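Local coordinates for protein ATP-dependent DNA helicase PIF1 (PDB 7OTJ) that couples ATP hydrolysis to 5'-3' DNA unwinding and is thought to resolve G-quadruplexes and forked RNA-DNA hybrids, maintaining nuclear and mitochondrial genomes, at residues His453-Gln458 with Leu480-Ser485; Phe190-Lys193 with Arg197-Asp200; Asp144-Pro149 with Asn204-Asn209. All coordinates share one frame; numbering follows the deposited sequence.

Interaction 1: residues His453-Gln458 with Leu480-Ser485. With ALF (tetrafluoroaluminate ion), chain F; nucleotides of chain C.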
loop_
_atom_site.group_PDB
_atom_site.type_symbol
_atom_site.label_atom_id
_atom_site.label_comp_id
_atom_site.label_asym_id
_atom_site.label_seq_id
_atom_site.Cartn_x
_atom_site.Cartn_y
_atom_site.Cartn_z
ATOM N N HIS A 453 3.339 1.261 -8.287
ATOM C CA HIS A 453 2.863 2.113 -7.202
ATOM C C HIS A 453 2.481 1.284 -5.984
ATOM O O HIS A 453 2.958 1.541 -4.872
ATOM C CB HIS A 453 1.673 2.949 -7.677
ATOM C CG HIS A 453 2.059 4.276 -8.251
ATOM N ND1 HIS A 453 2.557 4.419 -9.531
ATOM C CD2 HIS A 453 2.026 5.518 -7.717
ATOM C CE1 HIS A 453 2.811 5.696 -9.759
ATOM N NE2 HIS A 453 2.498 6.383 -8.674
ATOM N N LYS A 454 1.684 0.235 -6.189
ATOM C CA LYS A 454 1.231 -0.587 -5.078
ATOM C C LYS A 454 2.314 -1.531 -4.577
ATOM O O LYS A 454 2.185 -2.068 -3.473
ATOM C CB LYS A 454 -0.019 -1.383 -5.479
ATOM C CG LYS A 454 -1.287 -0.529 -5.635
ATOM C CD LYS A 454 -2.510 -1.351 -6.059
ATOM C CE LYS A 454 -2.729 -2.562 -5.151
ATOM N NZ LYS A 454 -3.815 -3.480 -5.618
ATOM N N SER A 455 3.383 -1.739 -5.345
ATOM C CA SER A 455 4.495 -2.524 -4.825
ATOM C C SER A 455 5.333 -1.753 -3.819
ATOM O O SER A 455 6.024 -2.380 -3.010
ATOM C CB SER A 455 5.409 -2.995 -5.959
ATOM O OG SER A 455 6.129 -1.905 -6.516
ATOM N N GLN A 456 5.284 -0.421 -3.842
ATOM C CA GLN A 456 6.152 0.366 -2.978
ATOM C C GLN A 456 5.891 0.020 -1.516
ATOM O O GLN A 456 4.781 0.209 -1.008
ATOM C CB GLN A 456 5.959 1.858 -3.234
ATOM C CG GLN A 456 6.925 2.722 -2.437
ATOM C CD GLN A 456 6.921 4.174 -2.875
ATOM O OE1 GLN A 456 6.950 4.477 -4.064
ATOM N NE2 GLN A 456 6.893 5.080 -1.909
ATOM N N GLY A 457 6.920 -0.515 -0.858
ATOM C CA GLY A 457 6.841 -1.025 0.492
ATOM C C GLY A 457 6.971 -2.529 0.587
ATOM O O GLY A 457 7.281 -3.048 1.670
ATOM N N GLN A 458 6.749 -3.243 -0.511
ATOM C CA GLN A 458 6.798 -4.694 -0.493
ATOM C C GLN A 458 8.220 -5.192 -0.728
ATOM O O GLN A 458 9.050 -4.515 -1.344
ATOM C CB GLN A 458 5.851 -5.279 -1.545
ATOM C CG GLN A 458 4.381 -4.941 -1.318
ATOM C CD GLN A 458 3.842 -5.497 -0.012
ATOM O OE1 GLN A 458 4.177 -6.614 0.385
ATOM N NE2 GLN A 458 3.005 -4.715 0.667
ATOM N N LEU A 480 12.802 -1.605 -9.290
ATOM C CA LEU A 480 13.987 -2.443 -9.214
ATOM C C LEU A 480 14.408 -2.742 -7.778
ATOM O O LEU A 480 15.036 -3.779 -7.542
ATOM C CB LEU A 480 15.130 -1.780 -9.989
ATOM C CG LEU A 480 14.794 -1.514 -11.467
ATOM C CD1 LEU A 480 15.926 -0.818 -12.207
ATOM C CD2 LEU A 480 14.404 -2.812 -12.167
ATOM N N SER A 481 14.035 -1.905 -6.812
ATOM C CA SER A 481 14.467 -2.106 -5.432
ATOM C C SER A 481 13.547 -3.027 -4.641
ATOM O O SER A 481 13.822 -3.289 -3.466
ATOM C CB SER A 481 14.594 -0.762 -4.711
ATOM O OG SER A 481 13.407 -0.004 -4.830
ATOM N N ARG A 482 12.468 -3.522 -5.252
ATOM C CA ARG A 482 11.638 -4.527 -4.596
ATOM C C ARG A 482 12.347 -5.865 -4.464
ATOM O O ARG A 482 11.987 -6.660 -3.590
ATOM C CB ARG A 482 10.333 -4.736 -5.368
ATOM C CG ARG A 482 9.485 -3.485 -5.572
ATOM C CD ARG A 482 9.172 -2.811 -4.264
ATOM N NE ARG A 482 10.134 -1.767 -3.927
ATOM C CZ ARG A 482 10.288 -1.267 -2.710
ATOM N NH1 ARG A 482 9.584 -1.718 -1.685
ATOM N NH2 ARG A 482 11.179 -0.300 -2.513
ATOM N N ALA A 483 13.340 -6.130 -5.308
ATOM C CA ALA A 483 13.959 -7.447 -5.374
ATOM C C ALA A 483 14.918 -7.681 -4.215
ATOM O O ALA A 483 15.664 -6.784 -3.808
ATOM C CB ALA A 483 14.702 -7.624 -6.699
ATOM N N VAL A 484 14.881 -8.900 -3.679
ATOM C CA VAL A 484 15.877 -9.322 -2.701
ATOM C C VAL A 484 17.245 -9.473 -3.360
ATOM O O VAL A 484 18.262 -9.015 -2.827
ATOM C CB VAL A 484 15.420 -10.627 -2.022
ATOM C CG1 VAL A 484 16.541 -11.236 -1.182
ATOM C CG2 VAL A 484 14.186 -10.365 -1.172
ATOM N N SER A 485 17.296 -10.105 -4.529
ATOM C CA SER A 485 18.568 -10.386 -5.180
ATOM C C SER A 485 18.417 -10.285 -6.688
ATOM O O SER A 485 17.316 -10.385 -7.234
ATOM C CB SER A 485 19.093 -11.771 -4.815
ATOM O OG SER A 485 18.247 -12.761 -5.366
HETATM AL AL ALF F . 10.727 0.446 1.145
HETATM F F1 ALF F . 9.409 1.033 2.189
HETATM F F2 ALF F . 12.044 -0.159 0.100
HETATM F F3 ALF F . 11.620 1.949 1.508
HETATM F F4 ALF F . 9.881 -1.097 0.838
ATOM P P DT C 2 -2.785 4.298 -14.860
ATOM O OP1 DT C 2 -2.333 3.124 -15.641
ATOM O OP2 DT C 2 -4.191 4.754 -14.937
ATOM O "O5'" DT C 2 -2.412 4.024 -13.329
ATOM C "C5'" DT C 2 -1.163 3.424 -12.995
ATOM C "C4'" DT C 2 -0.555 4.071 -11.763
ATOM O "O4'" DT C 2 -0.073 5.383 -12.109
ATOM C "C3'" DT C 2 -1.520 4.248 -10.602
ATOM O "O3'" DT C 2 -1.344 3.181 -9.692
ATOM C "C2'" DT C 2 -1.123 5.588 -9.971
ATOM C "C1'" DT C 2 -0.373 6.318 -11.086
ATOM N N1 DT C 2 -1.132 7.457 -11.698
ATOM C C2 DT C 2 -0.500 8.669 -11.869
ATOM O O2 DT C 2 0.651 8.878 -11.522
ATOM N N3 DT C 2 -1.273 9.642 -12.451
ATOM C C4 DT C 2 -2.580 9.520 -12.881
ATOM O O4 DT C 2 -3.190 10.455 -13.393
ATOM C C5 DT C 2 -3.177 8.220 -12.685
ATOM C C7 DT C 2 -4.593 7.970 -13.115
ATOM C C6 DT C 2 -2.433 7.261 -12.113
ATOM P P DT C 3 -2.615 2.470 -9.020
ATOM O OP1 DT C 3 -2.206 1.097 -8.633
ATOM O OP2 DT C 3 -3.769 2.671 -9.928
ATOM O "O5'" DT C 3 -2.875 3.337 -7.694
ATOM C "C5'" DT C 3 -1.857 3.434 -6.707
ATOM C "C4'" DT C 3 -2.114 4.577 -5.729
ATOM O "O4'" DT C 3 -2.058 5.839 -6.423
ATOM C "C3'" DT C 3 -3.464 4.560 -5.041
ATOM O "O3'" DT C 3 -3.388 3.777 -3.863
ATOM C "C2'" DT C 3 -3.697 6.036 -4.708
ATOM C "C1'" DT C 3 -2.956 6.762 -5.828
ATOM N N1 DT C 3 -3.842 7.295 -6.896
ATOM C C2 DT C 3 -4.297 8.587 -6.811
ATOM O O2 DT C 3 -4.028 9.326 -5.884
ATOM N N3 DT C 3 -5.091 8.984 -7.859
ATOM C C4 DT C 3 -5.456 8.226 -8.966
ATOM O O4 DT C 3 -6.176 8.663 -9.861
ATOM C C5 DT C 3 -4.935 6.879 -8.990
ATOM C C7 DT C 3 -5.262 5.960 -10.133
ATOM C C6 DT C 3 -4.159 6.488 -7.970
HETATM O O HOH W 1 9.394 1.645 -0.484
#

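Interaction 2: residues Phe190-Lys193 with Arg197-Asp200. Unlike the reference sequence in segment 197-200: Asp200 (reference Asn). With ADP (adenosine-5'-diphosphate), chain E; ALF (tetrafluoroaluminate ion), chain F.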
loop_
_atom_site.group_PDB
_atom_site.type_symbol
_atom_site.label_atom_id
_atom_site.label_comp_id
_atom_site.label_asym_id
_atom_site.label_seq_id
_atom_site.Cartn_x
_atom_site.Cartn_y
_atom_site.Cartn_z
ATOM N N PHE A 190 19.161 -3.668 4.121
ATOM C CA PHE A 190 18.957 -5.064 4.489
ATOM C C PHE A 190 18.392 -5.915 3.360
ATOM O O PHE A 190 18.749 -7.093 3.246
ATOM C CB PHE A 190 18.020 -5.165 5.700
ATOM C CG PHE A 190 18.607 -4.625 6.979
ATOM C CD1 PHE A 190 19.574 -5.336 7.671
ATOM C CD2 PHE A 190 18.178 -3.413 7.496
ATOM C CE1 PHE A 190 20.116 -4.842 8.846
ATOM C CE2 PHE A 190 18.711 -2.915 8.673
ATOM C CZ PHE A 190 19.681 -3.629 9.347
ATOM N N ARG A 191 17.486 -5.362 2.544
ATOM C CA ARG A 191 16.770 -6.181 1.565
ATOM C C ARG A 191 17.719 -6.864 0.577
ATOM O O ARG A 191 17.522 -8.034 0.227
ATOM C CB ARG A 191 15.735 -5.335 0.822
ATOM C CG ARG A 191 14.929 -6.129 -0.189
ATOM C CD ARG A 191 13.841 -5.301 -0.847
ATOM N NE ARG A 191 12.834 -4.825 0.101
ATOM C CZ ARG A 191 12.457 -3.559 0.220
ATOM N NH1 ARG A 191 12.986 -2.605 -0.528
ATOM N NH2 ARG A 191 11.516 -3.243 1.102
ATOM N N GLN A 192 18.742 -6.154 0.105
ATOM C CA GLN A 192 19.698 -6.721 -0.840
ATOM C C GLN A 192 21.081 -6.909 -0.217
ATOM O O GLN A 192 22.088 -6.950 -0.931
ATOM C CB GLN A 192 19.792 -5.849 -2.096
ATOM C CG GLN A 192 18.462 -5.574 -2.805
ATOM C CD GLN A 192 17.695 -4.393 -2.219
ATOM O OE1 GLN A 192 18.165 -3.732 -1.295
ATOM N NE2 GLN A 192 16.511 -4.126 -2.758
ATOM N N LYS A 193 21.138 -7.081 1.111
ATOM C CA LYS A 193 22.408 -6.994 1.834
ATOM C C LYS A 193 23.445 -7.980 1.309
ATOM O O LYS A 193 24.652 -7.722 1.406
ATOM C CB LYS A 193 22.178 -7.225 3.327
ATOM C CG LYS A 193 23.391 -6.920 4.199
ATOM C CD LYS A 193 23.040 -6.993 5.675
ATOM C CE LYS A 193 24.190 -6.508 6.541
ATOM N NZ LYS A 193 24.540 -5.091 6.243
ATOM N N ARG A 197 27.215 -5.202 -5.010
ATOM C CA ARG A 197 27.104 -4.596 -6.331
ATOM C C ARG A 197 25.664 -4.222 -6.637
ATOM O O ARG A 197 25.395 -3.134 -7.157
ATOM C CB ARG A 197 27.645 -5.559 -7.392
ATOM C CG ARG A 197 27.397 -5.122 -8.826
ATOM C CD ARG A 197 28.116 -3.826 -9.118
ATOM N NE ARG A 197 27.794 -3.280 -10.432
ATOM C CZ ARG A 197 28.037 -2.027 -10.795
ATOM N NH1 ARG A 197 28.558 -1.151 -9.950
ATOM N NH2 ARG A 197 27.755 -1.643 -12.038
ATOM N N PHE A 198 24.724 -5.113 -6.312
ATOM C CA PHE A 198 23.310 -4.803 -6.488
ATOM C C PHE A 198 22.931 -3.542 -5.719
ATOM O O PHE A 198 22.212 -2.681 -6.241
ATOM C CB PHE A 198 22.457 -5.993 -6.041
ATOM C CG PHE A 198 21.018 -5.914 -6.467
ATOM C CD1 PHE A 198 20.630 -5.097 -7.517
ATOM C CD2 PHE A 198 20.046 -6.654 -5.812
ATOM C CE1 PHE A 198 19.304 -5.022 -7.908
ATOM C CE2 PHE A 198 18.716 -6.581 -6.197
ATOM C CZ PHE A 198 18.346 -5.765 -7.245
ATOM N N ILE A 199 23.421 -3.410 -4.483
ATOM C CA ILE A 199 23.140 -2.222 -3.680
ATOM C C ILE A 199 23.719 -0.977 -4.345
ATOM O O ILE A 199 23.063 0.074 -4.403
ATOM C CB ILE A 199 23.666 -2.413 -2.243
ATOM C CG1 ILE A 199 22.921 -3.552 -1.551
ATOM C CG2 ILE A 199 23.520 -1.133 -1.426
ATOM C CD1 ILE A 199 23.442 -3.857 -0.168
ATOM N N ASP A 200 24.945 -1.073 -4.868
ATOM C CA ASP A 200 25.529 0.066 -5.574
ATOM C C ASP A 200 24.685 0.460 -6.782
ATOM O O ASP A 200 24.460 1.651 -7.028
ATOM C CB ASP A 200 26.955 -0.253 -6.030
ATOM C CG ASP A 200 27.892 -0.580 -4.877
ATOM O OD1 ASP A 200 27.644 -0.111 -3.743
ATOM O OD2 ASP A 200 28.893 -1.297 -5.109
HETATM P PB ADP E . 11.959 -0.268 4.116
HETATM O O1B ADP E . 12.966 0.809 4.472
HETATM O O2B ADP E . 10.585 -0.093 4.726
HETATM O O3B ADP E . 11.950 -0.642 2.656
HETATM P PA ADP E . 11.621 -2.876 5.219
HETATM O O1A ADP E . 11.157 -2.644 6.635
HETATM O O2A ADP E . 10.625 -3.226 4.144
HETATM O O3A ADP E . 12.534 -1.610 4.801
HETATM O "O5'" ADP E . 12.745 -4.022 5.217
HETATM C "C5'" ADP E . 13.013 -4.757 4.028
HETATM C "C4'" ADP E . 13.618 -6.092 4.413
HETATM O "O4'" ADP E . 14.722 -5.880 5.293
HETATM C "C3'" ADP E . 12.600 -6.936 5.158
HETATM O "O3'" ADP E . 12.467 -8.190 4.488
HETATM C "C2'" ADP E . 13.178 -7.161 6.540
HETATM O "O2'" ADP E . 13.020 -8.525 6.940
HETATM C "C1'" ADP E . 14.644 -6.788 6.392
HETATM N N9 ADP E . 15.134 -6.110 7.610
HETATM C C8 ADP E . 14.706 -4.921 8.066
HETATM N N7 ADP E . 15.361 -4.576 9.204
HETATM C C5 ADP E . 16.225 -5.564 9.489
HETATM C C6 ADP E . 17.225 -5.840 10.547
HETATM N N6 ADP E . 17.429 -4.964 11.562
HETATM N N1 ADP E . 17.920 -6.999 10.470
HETATM C C2 ADP E . 17.723 -7.876 9.467
HETATM N N3 ADP E . 16.837 -7.688 8.475
HETATM C C4 ADP E . 16.071 -6.576 8.433
HETATM AL AL ALF F . 10.727 0.446 1.145
HETATM F F1 ALF F . 9.409 1.033 2.189
HETATM F F2 ALF F . 12.044 -0.159 0.100
HETATM F F3 ALF F . 11.620 1.949 1.508
HETATM F F4 ALF F . 9.881 -1.097 0.838
HETATM O O HOH W 1 9.394 1.645 -0.484
#

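Interaction 3: residues Asp144-Pro149 with Asn204-Asn209. With ALF (tetrafluoroaluminate ion), chain F.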
loop_
_atom_site.group_PDB
_atom_site.type_symbol
_atom_site.label_atom_id
_atom_site.label_comp_id
_atom_site.label_asym_id
_atom_site.label_seq_id
_atom_site.Cartn_x
_atom_site.Cartn_y
_atom_site.Cartn_z
ATOM N N ASP A 144 10.736 7.653 1.884
ATOM C CA ASP A 144 11.897 7.941 1.047
ATOM C C ASP A 144 11.405 8.779 -0.123
ATOM O O ASP A 144 10.644 8.279 -0.957
ATOM C CB ASP A 144 12.558 6.644 0.575
ATOM C CG ASP A 144 13.789 6.885 -0.297
ATOM O OD1 ASP A 144 14.287 8.033 -0.346
ATOM O OD2 ASP A 144 14.260 5.915 -0.941
ATOM N N PHE A 145 11.800 10.054 -0.170
ATOM C CA PHE A 145 11.294 10.921 -1.227
ATOM C C PHE A 145 11.936 10.651 -2.590
ATOM O O PHE A 145 11.461 11.201 -3.590
ATOM C CB PHE A 145 11.459 12.394 -0.837
ATOM C CG PHE A 145 10.507 12.844 0.248
ATOM C CD1 PHE A 145 9.158 13.030 -0.023
ATOM C CD2 PHE A 145 10.960 13.085 1.537
ATOM C CE1 PHE A 145 8.280 13.443 0.971
ATOM C CE2 PHE A 145 10.088 13.498 2.532
ATOM C CZ PHE A 145 8.749 13.677 2.252
ATOM N N TYR A 146 12.986 9.822 -2.665
ATOM C CA TYR A 146 13.473 9.358 -3.963
ATOM C C TYR A 146 12.559 8.302 -4.570
ATOM O O TYR A 146 12.767 7.907 -5.723
ATOM C CB TYR A 146 14.899 8.798 -3.851
ATOM C CG TYR A 146 15.980 9.856 -3.884
ATOM C CD1 TYR A 146 16.005 10.812 -4.886
ATOM C CD2 TYR A 146 16.963 9.909 -2.903
ATOM C CE1 TYR A 146 16.985 11.789 -4.922
ATOM C CE2 TYR A 146 17.945 10.883 -2.927
ATOM C CZ TYR A 146 17.949 11.822 -3.940
ATOM O OH TYR A 146 18.918 12.801 -3.979
ATOM N N GLN A 147 11.566 7.846 -3.820
ATOM C CA GLN A 147 10.565 6.899 -4.280
ATOM C C GLN A 147 9.384 7.690 -4.852
ATOM O O GLN A 147 9.503 8.882 -5.143
ATOM C CB GLN A 147 10.220 5.929 -3.151
ATOM C CG GLN A 147 11.452 5.114 -2.699
ATOM C CD GLN A 147 11.116 3.900 -1.845
ATOM O OE1 GLN A 147 10.007 3.375 -1.898
ATOM N NE2 GLN A 147 12.084 3.447 -1.058
ATOM N N LEU A 148 8.274 7.017 -5.126
ATOM C CA LEU A 148 7.230 7.614 -5.952
ATOM C C LEU A 148 6.697 8.912 -5.341
ATOM O O LEU A 148 6.447 8.965 -4.130
ATOM C CB LEU A 148 6.102 6.606 -6.167
ATOM C CG LEU A 148 6.515 5.551 -7.204
ATOM C CD1 LEU A 148 5.635 4.309 -7.175
ATOM C CD2 LEU A 148 6.518 6.175 -8.593
ATOM N N PRO A 149 6.534 9.970 -6.133
ATOM C CA PRO A 149 5.976 11.226 -5.622
ATOM C C PRO A 149 4.471 11.122 -5.473
ATOM O O PRO A 149 3.878 10.106 -5.862
ATOM C CB PRO A 149 6.361 12.234 -6.715
ATOM C CG PRO A 149 6.330 11.420 -7.961
ATOM C CD PRO A 149 6.889 10.076 -7.558
ATOM N N ASN A 204 22.590 4.063 -7.296
ATOM C CA ASN A 204 22.873 4.953 -8.417
ATOM C C ASN A 204 21.593 5.473 -9.060
ATOM O O ASN A 204 21.600 6.547 -9.674
ATOM C CB ASN A 204 23.726 4.226 -9.466
ATOM C CG ASN A 204 25.175 4.032 -9.030
ATOM O OD1 ASN A 204 25.705 4.799 -8.230
ATOM N ND2 ASN A 204 25.825 3.004 -9.575
ATOM N N LEU A 205 20.496 4.718 -8.961
ATOM C CA LEU A 205 19.242 5.137 -9.576
ATOM C C LEU A 205 18.593 6.317 -8.859
ATOM O O LEU A 205 17.743 6.993 -9.452
ATOM C CB LEU A 205 18.268 3.960 -9.620
ATOM C CG LEU A 205 18.768 2.682 -10.302
ATOM C CD1 LEU A 205 17.708 1.597 -10.194
ATOM C CD2 LEU A 205 19.179 2.909 -11.770
ATOM N N ARG A 206 19.000 6.599 -7.617
ATOM C CA ARG A 206 18.262 7.529 -6.763
ATOM C C ARG A 206 18.238 8.940 -7.346
ATOM O O ARG A 206 17.169 9.548 -7.472
ATOM C CB ARG A 206 18.861 7.517 -5.356
ATOM C CG ARG A 206 18.690 6.173 -4.659
ATOM C CD ARG A 206 19.418 6.105 -3.328
ATOM N NE ARG A 206 18.881 7.025 -2.329
ATOM C CZ ARG A 206 17.754 6.833 -1.655
ATOM N NH1 ARG A 206 16.954 5.814 -1.921
ATOM N NH2 ARG A 206 17.422 7.686 -0.690
ATOM N N ASP A 207 19.405 9.488 -7.687
ATOM C CA ASP A 207 19.473 10.844 -8.226
ATOM C C ASP A 207 19.151 10.928 -9.714
ATOM O O ASP A 207 19.125 12.039 -10.257
ATOM C CB ASP A 207 20.851 11.464 -7.972
ATOM C CG ASP A 207 21.982 10.576 -8.424
ATOM O OD1 ASP A 207 21.910 9.351 -8.183
ATOM O OD2 ASP A 207 22.948 11.097 -9.018
ATOM N N GLY A 208 18.939 9.801 -10.396
ATOM C CA GLY A 208 18.588 9.804 -11.795
ATOM C C GLY A 208 19.753 9.586 -12.743
ATOM O O GLY A 208 19.542 9.109 -13.862
ATOM N N ASN A 209 20.971 9.943 -12.336
ATOM C CA ASN A 209 22.153 9.702 -13.158
ATOM C C ASN A 209 22.578 8.242 -13.031
ATOM O O ASN A 209 22.914 7.778 -11.936
ATOM C CB ASN A 209 23.291 10.636 -12.750
ATOM C CG ASN A 209 22.881 12.098 -12.770
ATOM O OD1 ASN A 209 22.053 12.515 -13.581
ATOM N ND2 ASN A 209 23.460 12.885 -11.870
HETATM AL AL ALF F . 10.727 0.446 1.145
HETATM F F1 ALF F . 9.409 1.033 2.189
HETATM F F2 ALF F . 12.044 -0.159 0.100
HETATM F F3 ALF F . 11.620 1.949 1.508
HETATM F F4 ALF F . 9.881 -1.097 0.838
HETATM O O HOH W 1 9.394 1.645 -0.484
#

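Interaction 1: residues His453-Gln458 with Leu480-Ser485
Arg482 reaches across to the turn Ser455-Gln458, starting with a CB directed at that segment. CG then rests beside the Ser455 hydroxyl, 3.8 Å from OG, an oxygen that is itself bonded to the carbonyl of Ile452. Next, CD lies 3.4 Å from both Ser455 O and Gln458 O. Bends at chi2 (-55°) and chi3 (93°) bring the guanidinium to the anion, and NE bonds to Val478 O, which helps to fix the rotation of the group.

This is the ATPase centre of a superfamily 1 helicase: Arg482, in an Ala-Leu-Ser-Arg sequence of the second RecA-like domain, probably acts like an arginine finger on the γ-phosphate mimic, as the motif VI arginine does in related helicases. NH1 donates to F4 of the tetrafluoroaluminate at 2.6 Å along a nearly straight path (165°), and the aluminium lies near the guanidinium plane, at its edge. NH1 also makes a weak 2.9 Å bond to Gln458 O. NH2 serves F2 at 2.8 Å and, within its own segment, Ser481 OG. One guanidinium face has Gln456 CA above it. The type II turn bringing these groups together has Gly457 at its third position, with CA close to F4. At the far end of the same segment, the His453 ring lies against the sugar of DT2 of chain C.

Interaction 2: residues Phe190-Lys193 with Arg197-Asp200
The nucleotide pocket is backed here by a small apolar contact, in which Gln192 and Lys193 rest on Phe198 and Ile199 while the two residues before them handle ADP and the tetrafluoroaluminate. A type I turn from Phe190 to Lys193 divides the work. Gln192 points its CB at the helix, and its aliphatic part does the touching: CG sits 3.5 Å from Phe198 CE2, and CB lies 3.9 Å from Ile199 CG1. A bend at chi2 (85°) carries the amide past the ring, their planes nearly perpendicular at 89°, and its NE2 bonds to the carbonyl of Ala483. Ile199 brings CD1 to 3.5 Å from Gln192 O and 3.9 Å from Lys193 CA, whereas Lys193 directs its CB away, and its NZ forms a salt bridge with Glu188.

The other half of the turn faces the ligands. Phe190 lays one ring face over the adenine, with ADP C6 above its centre. Arg191 stretches out through its first two torsions and then bends at chi3, so that its guanidinium comes edge-on to the aluminium. NH1 donates to F2 at 2.7 Å with an angle of 167°, and NH2 donates to F4 at 2.7 Å; a weak 3.1 Å bond joins NH2 to ADP O3B. Such a bridging position suits an arginine that would stabilise charge developing during phosphoryl transfer. NE is held by Thr459 OG1 and NH1 also by Ser481 O, which probably fixes the group's direction.

In the fold, the turn follows the edge strand 182-186 of the six-stranded parallel sheet and leads into helix 196-204, whose Phe198 also packs on Phe218 of helix 212-219.

Interaction 3: residues Asp144-Pro149 with Asn204-Asn209
Tyr146 and Arg206 bring their backbones within 5.8 Å, CA to CA, where the type I turn Asp144-Gln147 approaches the helical bend 205-207. Arg206 grips Asp144 end-on in a salt bridge: NH1 meets OD2 at 2.9 Å and NH2 meets OD1 at 3.2 Å, both on the syn side, with the two flat groups only 21° apart. Asp144 is also held from its own segment. Tyr146 N donates to OD1 from the opposite face of the carboxylate to NH2, making an Asx turn, and Gln147 NE2 reaches the anti lone pair of OD2 at 3.3 Å. That amide nitrogen in turn bonds F3 of the tetrafluoroaluminate at 3.0 Å, so the carboxylate is a second-shell group that probably positions Gln147, which corresponds to the glutamine of helicase motif III.

Arg206 CB lies over the Tyr146 face, 4.1 Å from the ring centroid, a CH-pi contact. Its guanidinium stands steeply to the ring, 75° between planes, with NH2 at the ring edge near CD2. The turn follows strand 138-143 of the parallel sheet; Tyr146 stacks on Tyr509 of helix 503-511, while Leu205, between helices 196-204 and 212-219, packs on Leu480 of helix 475-481.

How the interactions relate
From the N terminus, the chain first passes residues 144-149, with 54 residues between them and their partner 204-209; interaction 3 closes that long loop. Nested inside it, interaction 2 closes the short link, three residues long, between segments 190-193 and 197-200, the latter on helix 196-204. Both belong to the first RecA-like domain. Interaction 1 comes later, in series, closing a 21-residue excursion through strand 463-466 of the second. The domains meet around the bound nucleotide: interactions 1 and 2 touch through segments 190-193 and 480-485, while Gln456 OE1 accepts from Leu148 N. All three contacts send a side chain to the same tetrafluoroaluminate, illustrating how distant loops converge on one transition-state analogue.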